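Long-range contacts in endo-beta-1,2-glucanase (Talaromyces funiculosus, PDB 6IMV), which probably hydrolyses internal beta-1,2-glucosidic bonds in beta-1,2-glucans, as a fungal enzyme of a distinct glycoside hydrolase family: residues S58-I64 and A429-W433; P76-K82 and L141-S147. All coordinates share one frame; numbering follows the deposited sequence.

Contacts 1 and 2 belong to one antiparallel sheet. Strand 57-64 of contact 1 lies next to strand 71-78 of contact 2, and the two contacts meet where Asp60 N approaches Phe77 O and Ser58 OG approaches Ser78 OG. Contact 1 is wholly buried. Contact 2 is also largely buried, but Pro76, Phe77, Thr145 and Ser147 are partly exposed. In each, a strand runs into the start of a helix, 433-443 in contact 1 and 80-94 in contact 2. Both reach the same glucose, chain I. Contact 1 offers it a carboxylate, whereas contact 2 brings Phe77, Trp143 and Lys82 up to it, and Trp143 also bonds a second glucose, chain D.

Contact 1. Residues S58-I64 and A429-W433; sequences SYDGTNI and ALLTW. With BGC (beta-D-glucopyranose), chain I.
Ala429 takes a hydrogen bond from Ile64 at one end of the contact. Ile64 N donates to Ala429 O at 3.1 Å. A water bridges this oxygen and Asn63 OD1. Leu430 comes next, opposite Asn63 in an antiparallel non-hydrogen-bonded pair. Its CG stands anti to the backbone N (chi1 -177°), which brings Leu430 CD1 to 3.6 Å from Asn63 OD1 and beside Thr62 O. The Asn63 amide is also tied to the neighbouring strand, through ND2 to Val73 O. Leu431 and Thr62 form a hydrogen-bonded pair. Leu431 N donates to Thr62 O at 2.8 Å, and Thr62 N donates back to Leu431 O. On the face of the sheet that carries these two side chains, Leu431 CD1 packs alongside Thr62 CG2 and against Ile64 CG2, 3.8 Å from each. Thr432 lies across from Gly61, where any CB would clash with Leu431 O. Thr432 OG1 caps the helix that follows, at Ser435 N, and also bonds to Glu418. Thr432 CG2 lies 3.7 Å from Asp60 OD2. Trp433 ends the segment. Trp433 N donates to Asp60 O at 3.2 Å, and its indole edge faces Tyr59 O, with NE1 bonded to Ser50 O. The Asp60 carboxylate turns to the sugar and grips it twice. O6 of the chain I glucose donates to Asp60 OD1 at 2.7 Å and its O4 to Asp60 OD2 at 2.5 Å; His75 ND1 also bonds OD2. This is an antiparallel strand pair that runs into a helix N-cap and contributes Asp60 and Thr432 to the glucose-binding pocket.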
loop_
_atom_site.group_PDB
_atom_site.type_symbol
_atom_site.label_atom_id
_atom_site.label_comp_id
_atom_site.label_asym_id
_atom_site.label_seq_id
_atom_site.Cartn_x
_atom_site.Cartn_y
_atom_site.Cartn_z
ATOM N N SER A 58 -1.316 -0.954 14.231
ATOM C CA SER A 58 -0.047 -0.821 13.533
ATOM C C SER A 58 0.731 0.369 14.102
ATOM O O SER A 58 0.142 1.338 14.577
ATOM C CB SER A 58 -0.217 -0.679 12.038
ATOM O OG SER A 58 -0.853 0.538 11.694
ATOM N N TYR A 59 2.060 0.235 14.078
ATOM C CA TYR A 59 2.990 1.354 14.031
ATOM C C TYR A 59 3.444 1.523 12.584
ATOM O O TYR A 59 3.570 0.522 11.888
ATOM C CB TYR A 59 4.235 1.075 14.877
ATOM C CG TYR A 59 3.994 0.890 16.350
ATOM C CD1 TYR A 59 3.452 1.910 17.119
ATOM C CD2 TYR A 59 4.308 -0.309 16.974
ATOM C CE1 TYR A 59 3.230 1.737 18.474
ATOM C CE2 TYR A 59 4.096 -0.493 18.331
ATOM C CZ TYR A 59 3.556 0.536 19.080
ATOM O OH TYR A 59 3.347 0.363 20.411
ATOM N N ASP A 60 3.768 2.755 12.171
ATOM C CA ASP A 60 4.333 3.001 10.851
ATOM C C ASP A 60 5.504 2.040 10.604
ATOM O O ASP A 60 5.659 1.502 9.506
ATOM C CB ASP A 60 4.804 4.450 10.698
ATOM C CG ASP A 60 5.471 4.726 9.356
ATOM O OD1 ASP A 60 4.870 4.385 8.329
ATOM O OD2 ASP A 60 6.589 5.278 9.359
ATOM N N GLY A 61 6.322 1.842 11.638
ATOM C CA GLY A 61 7.452 0.931 11.593
ATOM C C GLY A 61 8.445 1.238 12.700
ATOM O O GLY A 61 8.071 1.737 13.753
ATOM N N THR A 62 9.721 0.956 12.450
ATOM C CA THR A 62 10.758 1.191 13.447
ATOM C C THR A 62 12.113 1.394 12.769
ATOM O O THR A 62 12.418 0.801 11.724
ATOM C CB THR A 62 10.843 0.039 14.461
ATOM O OG1 THR A 62 11.847 0.373 15.420
ATOM C CG2 THR A 62 11.209 -1.282 13.834
ATOM N N ASN A 63 12.937 2.229 13.405
ATOM C CA ASN A 63 14.346 2.339 13.086
ATOM C C ASN A 63 15.048 1.060 13.547
ATOM O O ASN A 63 14.608 0.406 14.495
ATOM C CB ASN A 63 14.981 3.548 13.767
ATOM C CG ASN A 63 14.374 4.853 13.318
ATOM O OD1 ASN A 63 14.793 5.408 12.307
ATOM N ND2 ASN A 63 13.393 5.337 14.066
ATOM N N ILE A 64 16.137 0.720 12.859
ATOM C CA ILE A 64 17.020 -0.349 13.281
ATOM C C ILE A 64 18.431 0.234 13.382
ATOM O O ILE A 64 18.772 1.198 12.672
ATOM C CB ILE A 64 16.933 -1.571 12.337
ATOM C CG1 ILE A 64 17.348 -1.238 10.898
ATOM C CG2 ILE A 64 15.538 -2.159 12.387
ATOM C CD1 ILE A 64 17.190 -2.394 9.920
ATOM N N ALA A 429 18.004 3.068 7.471
ATOM C CA ALA A 429 18.045 1.961 8.429
ATOM C C ALA A 429 16.714 1.939 9.181
ATOM O O ALA A 429 16.602 2.375 10.336
ATOM C CB ALA A 429 19.237 2.124 9.342
ATOM N N LEU A 430 15.684 1.482 8.465
ATOM C CA LEU A 430 14.317 1.671 8.851
ATOM C C LEU A 430 13.474 0.530 8.270
ATOM O O LEU A 430 13.831 -0.049 7.234
ATOM C CB LEU A 430 13.883 3.039 8.312
ATOM C CG LEU A 430 12.462 3.487 8.660
ATOM C CD1 LEU A 430 12.366 3.860 10.126
ATOM C CD2 LEU A 430 12.031 4.651 7.784
ATOM N N LEU A 431 12.378 0.207 8.967
ATOM C CA LEU A 431 11.340 -0.692 8.483
ATOM C C LEU A 431 10.002 0.055 8.498
ATOM O O LEU A 431 9.687 0.678 9.499
ATOM C CB LEU A 431 11.245 -1.915 9.404
ATOM C CG LEU A 431 12.559 -2.543 9.858
ATOM C CD1 LEU A 431 12.294 -3.527 10.987
ATOM C CD2 LEU A 431 13.286 -3.217 8.701
ATOM N N THR A 432 9.219 -0.036 7.415
ATOM C CA THR A 432 7.841 0.445 7.419
ATOM C C THR A 432 6.938 -0.560 6.701
ATOM O O THR A 432 7.408 -1.330 5.863
ATOM C CB THR A 432 7.709 1.829 6.763
ATOM O OG1 THR A 432 8.032 1.715 5.378
ATOM C CG2 THR A 432 8.593 2.881 7.405
ATOM N N TRP A 433 5.639 -0.529 7.033
ATOM C CA TRP A 433 4.627 -1.325 6.328
ATOM C C TRP A 433 4.675 -1.004 4.836
ATOM O O TRP A 433 4.662 -1.922 4.003
ATOM C CB TRP A 433 3.214 -1.085 6.876
ATOM C CG TRP A 433 2.995 -1.660 8.236
ATOM C CD1 TRP A 433 3.292 -1.066 9.424
ATOM C CD2 TRP A 433 2.454 -2.955 8.555
ATOM N NE1 TRP A 433 2.960 -1.890 10.461
ATOM C CE2 TRP A 433 2.445 -3.059 9.964
ATOM C CE3 TRP A 433 1.972 -4.026 7.798
ATOM C CZ2 TRP A 433 1.984 -4.198 10.624
ATOM C CZ3 TRP A 433 1.520 -5.152 8.453
ATOM C CH2 TRP A 433 1.537 -5.238 9.843
HETATM C C2 BGC I . 5.679 9.930 6.799
HETATM C C3 BGC I . 6.741 8.948 7.325
HETATM C C4 BGC I . 6.362 7.480 7.047
HETATM C C5 BGC I . 5.922 7.320 5.584
HETATM C C6 BGC I . 5.457 5.902 5.243
HETATM C C1 BGC I . 5.318 9.606 5.356
HETATM O O1 BGC I . 4.307 10.459 4.814
HETATM O O2 BGC I . 6.214 11.242 6.833
HETATM O O3 BGC I . 6.948 9.135 8.726
HETATM O O4 BGC I . 7.452 6.585 7.347
HETATM O O5 BGC I . 4.874 8.251 5.285
HETATM O O6 BGC I . 4.278 5.608 5.987
HETATM O O HOH W 1 17.187 5.117 11.232
#

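Contact 2. Residues P76-K82 and L141-S147; sequences PFSAASK and LPWFTSS. With BGC (beta-D-glucopyranose), chain D; BGC (beta-D-glucopyranose), chain I.
Trp143 lies against Ala79, with its side chain beside the backbone of Ser78. Its CB is near Ser78 O, and Trp143 CE3 lies 3.6 Å from the same oxygen. With CG anti to the carbonyl carbon (chi1 -74°), the indole is laid across the Ala79 methyl. Ala79 CB sits over one face, 3.7 Å from the centroid of the five-membered ring of Trp143, in a CH-pi contact. Trp143 NE1 points out at the edge and donates to O4 of the chain D glucose at 3.0 Å, almost straight (176°). Trp143 CZ2 is 3.4 Å from O3 of that sugar. On the six-membered ring, Trp143 CZ3 lies 4.0 Å from Phe77 CD1, with the two side chains side by side. Trp143 CH2, at the tip, is 3.7 Å from Lys82 CE and near O5 of the chain I glucose. Lys82 NZ bonds to Ser81 OG and forms a salt bridge with Asp434. With an alanine in place of Trp143, O4 of the chain D sugar would probably lose its indole donor and a gap would open beside Ala79 and Phe77. Next along the chain, Phe144 exchanges two backbone hydrogen bonds with Ser78. The Phe144 ring lays one face over the Ser78-Ala79 peptide, with Phe144 CE1 3.6 Å from Ser78 CB. The chemistry implies a tryptophan packed mainly on Ala79 and Phe77, whose NE1 donates to the bound sugar.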
loop_
_atom_site.group_PDB
_atom_site.type_symbol
_atom_site.label_atom_id
_atom_site.label_comp_id
_atom_site.label_asym_id
_atom_site.label_seq_id
_atom_site.Cartn_x
_atom_site.Cartn_y
_atom_site.Cartn_z
ATOM N N PRO A 76 5.890 5.777 16.736
ATOM C CA PRO A 76 4.715 5.523 17.576
ATOM C C PRO A 76 3.383 5.936 16.929
ATOM O O PRO A 76 2.350 5.926 17.574
ATOM C CB PRO A 76 4.998 6.422 18.794
ATOM C CG PRO A 76 5.684 7.644 18.179
ATOM C CD PRO A 76 6.532 7.070 17.057
ATOM N N PHE A 77 3.440 6.335 15.661
ATOM C CA PHE A 77 2.282 6.818 14.913
ATOM C C PHE A 77 2.026 5.872 13.734
ATOM O O PHE A 77 2.904 5.096 13.352
ATOM C CB PHE A 77 2.522 8.242 14.412
ATOM C CG PHE A 77 3.756 8.379 13.562
ATOM C CD1 PHE A 77 3.717 8.093 12.207
ATOM C CD2 PHE A 77 4.966 8.744 14.124
ATOM C CE1 PHE A 77 4.854 8.197 11.425
ATOM C CE2 PHE A 77 6.103 8.856 13.340
ATOM C CZ PHE A 77 6.046 8.574 11.995
ATOM N N SER A 78 0.812 5.943 13.181
ATOM C CA SER A 78 0.440 5.197 11.987
ATOM C C SER A 78 -0.792 5.868 11.374
ATOM O O SER A 78 -1.130 6.999 11.728
ATOM C CB SER A 78 0.228 3.715 12.286
ATOM O OG SER A 78 0.188 2.936 11.090
ATOM N N ALA A 79 -1.417 5.184 10.416
ATOM C CA ALA A 79 -2.543 5.723 9.677
ATOM C C ALA A 79 -3.313 4.572 9.037
ATOM O O ALA A 79 -2.823 3.438 9.021
ATOM C CB ALA A 79 -2.053 6.711 8.643
ATOM N N ALA A 80 -4.496 4.884 8.495
ATOM C CA ALA A 80 -5.413 3.890 7.930
ATOM C C ALA A 80 -4.777 3.185 6.721
ATOM O O ALA A 80 -5.135 2.058 6.404
ATOM C CB ALA A 80 -6.729 4.545 7.588
ATOM N N SER A 81 -3.810 3.848 6.081
ATOM C CA SER A 81 -3.052 3.309 4.950
ATOM C C SER A 81 -2.200 2.099 5.377
ATOM O O SER A 81 -2.161 1.081 4.670
ATOM C CB SER A 81 -2.208 4.400 4.334
ATOM O OG SER A 81 -1.599 5.190 5.351
ATOM N N LYS A 82 -1.537 2.187 6.535
ATOM C CA LYS A 82 -0.738 1.054 7.054
ATOM C C LYS A 82 -1.680 -0.025 7.609
ATOM O O LYS A 82 -1.451 -1.214 7.441
ATOM C CB LYS A 82 0.262 1.509 8.124
ATOM C CG LYS A 82 1.243 2.583 7.663
ATOM C CD LYS A 82 0.775 4.000 7.917
ATOM C CE LYS A 82 1.538 5.025 7.104
ATOM N NZ LYS A 82 1.366 4.798 5.645
ATOM N N LEU A 141 -10.351 7.179 10.485
ATOM C CA LEU A 141 -9.145 7.350 11.286
ATOM C C LEU A 141 -8.279 8.462 10.700
ATOM O O LEU A 141 -7.977 8.466 9.506
ATOM C CB LEU A 141 -8.347 6.044 11.318
ATOM C CG LEU A 141 -9.048 4.830 11.922
ATOM C CD1 LEU A 141 -8.145 3.611 11.828
ATOM C CD2 LEU A 141 -9.461 5.085 13.364
ATOM N N PRO A 142 -7.787 9.392 11.545
ATOM C CA PRO A 142 -6.738 10.326 11.156
ATOM C C PRO A 142 -5.397 9.586 11.245
ATOM O O PRO A 142 -5.391 8.410 11.541
ATOM C CB PRO A 142 -6.846 11.393 12.247
ATOM C CG PRO A 142 -7.171 10.585 13.476
ATOM C CD PRO A 142 -8.112 9.507 12.975
ATOM N N TRP A 143 -4.287 10.279 11.014
ATOM C CA TRP A 143 -2.994 9.802 11.524
ATOM C C TRP A 143 -3.076 9.792 13.054
ATOM O O TRP A 143 -3.583 10.743 13.648
ATOM C CB TRP A 143 -1.839 10.671 11.023
ATOM C CG TRP A 143 -1.502 10.454 9.583
ATOM C CD1 TRP A 143 -2.233 10.845 8.501
ATOM C CD2 TRP A 143 -0.330 9.802 9.059
ATOM N NE1 TRP A 143 -1.598 10.484 7.344
ATOM C CE2 TRP A 143 -0.433 9.837 7.654
ATOM C CE3 TRP A 143 0.792 9.198 9.638
ATOM C CZ2 TRP A 143 0.535 9.276 6.823
ATOM C CZ3 TRP A 143 1.752 8.646 8.815
ATOM C CH2 TRP A 143 1.621 8.687 7.426
ATOM N N PHE A 144 -2.620 8.704 13.669
ATOM C CA PHE A 144 -2.852 8.445 15.086
ATOM C C PHE A 144 -1.564 7.968 15.763
ATOM O O PHE A 144 -0.668 7.430 15.119
ATOM C CB PHE A 144 -3.958 7.401 15.281
ATOM C CG PHE A 144 -3.774 6.120 14.507
ATOM C CD1 PHE A 144 -2.912 5.127 14.957
ATOM C CD2 PHE A 144 -4.477 5.897 13.335
ATOM C CE1 PHE A 144 -2.746 3.954 14.235
ATOM C CE2 PHE A 144 -4.325 4.715 12.625
ATOM C CZ PHE A 144 -3.458 3.743 13.075
ATOM N N THR A 145 -1.529 8.156 17.084
ATOM C CA THR A 145 -0.506 7.641 17.966
ATOM C C THR A 145 -1.024 6.325 18.550
ATOM O O THR A 145 -2.095 6.308 19.137
ATOM C CB THR A 145 -0.178 8.662 19.064
ATOM O OG1 THR A 145 0.277 9.865 18.440
ATOM C CG2 THR A 145 0.854 8.159 20.048
ATOM N N SER A 146 -0.274 5.242 18.358
ATOM C CA SER A 146 -0.732 3.894 18.720
ATOM C C SER A 146 0.115 3.280 19.854
ATOM O O SER A 146 -0.088 2.115 20.206
ATOM C CB SER A 146 -0.759 3.003 17.495
ATOM O OG SER A 146 0.423 3.173 16.731
ATOM N N SER A 147 1.015 4.074 20.450
ATOM C CA SER A 147 1.980 3.583 21.458
ATOM C C SER A 147 1.324 3.396 22.838
ATOM O O SER A 147 1.862 2.675 23.653
ATOM C CB SER A 147 3.198 4.475 21.539
ATOM O OG SER A 147 2.832 5.848 21.476
HETATM C C2 BGC D . -0.644 10.314 1.637
HETATM C C3 BGC D . -1.505 10.016 2.860
HETATM C C4 BGC D . -1.842 11.310 3.591
HETATM C C5 BGC D . -2.519 12.260 2.603
HETATM C C6 BGC D . -2.897 13.614 3.162
HETATM C C1 BGC D . -1.336 11.345 0.761
HETATM O O2 BGC D . -0.490 9.142 0.847
HETATM O O3 BGC D . -0.839 9.135 3.759
HETATM O O4 BGC D . -2.720 11.024 4.669
HETATM O O5 BGC D . -1.656 12.509 1.502
HETATM O O6 BGC D . -1.736 14.254 3.638
HETATM C C2 BGC I . 5.679 9.930 6.799
HETATM C C3 BGC I . 6.741 8.948 7.325
HETATM C C4 BGC I . 6.362 7.480 7.047
HETATM C C5 BGC I . 5.922 7.320 5.584
HETATM C C6 BGC I . 5.457 5.902 5.243
HETATM C C1 BGC I . 5.318 9.606 5.356
HETATM O O1 BGC I . 4.307 10.459 4.814
HETATM O O2 BGC I . 6.214 11.242 6.833
HETATM O O3 BGC I . 6.948 9.135 8.726
HETATM O O4 BGC I . 7.452 6.585 7.347
HETATM O O5 BGC I . 4.874 8.251 5.285
HETATM O O6 BGC I . 4.278 5.608 5.987
HETATM O O HOH W 2 -5.403 7.722 8.555
#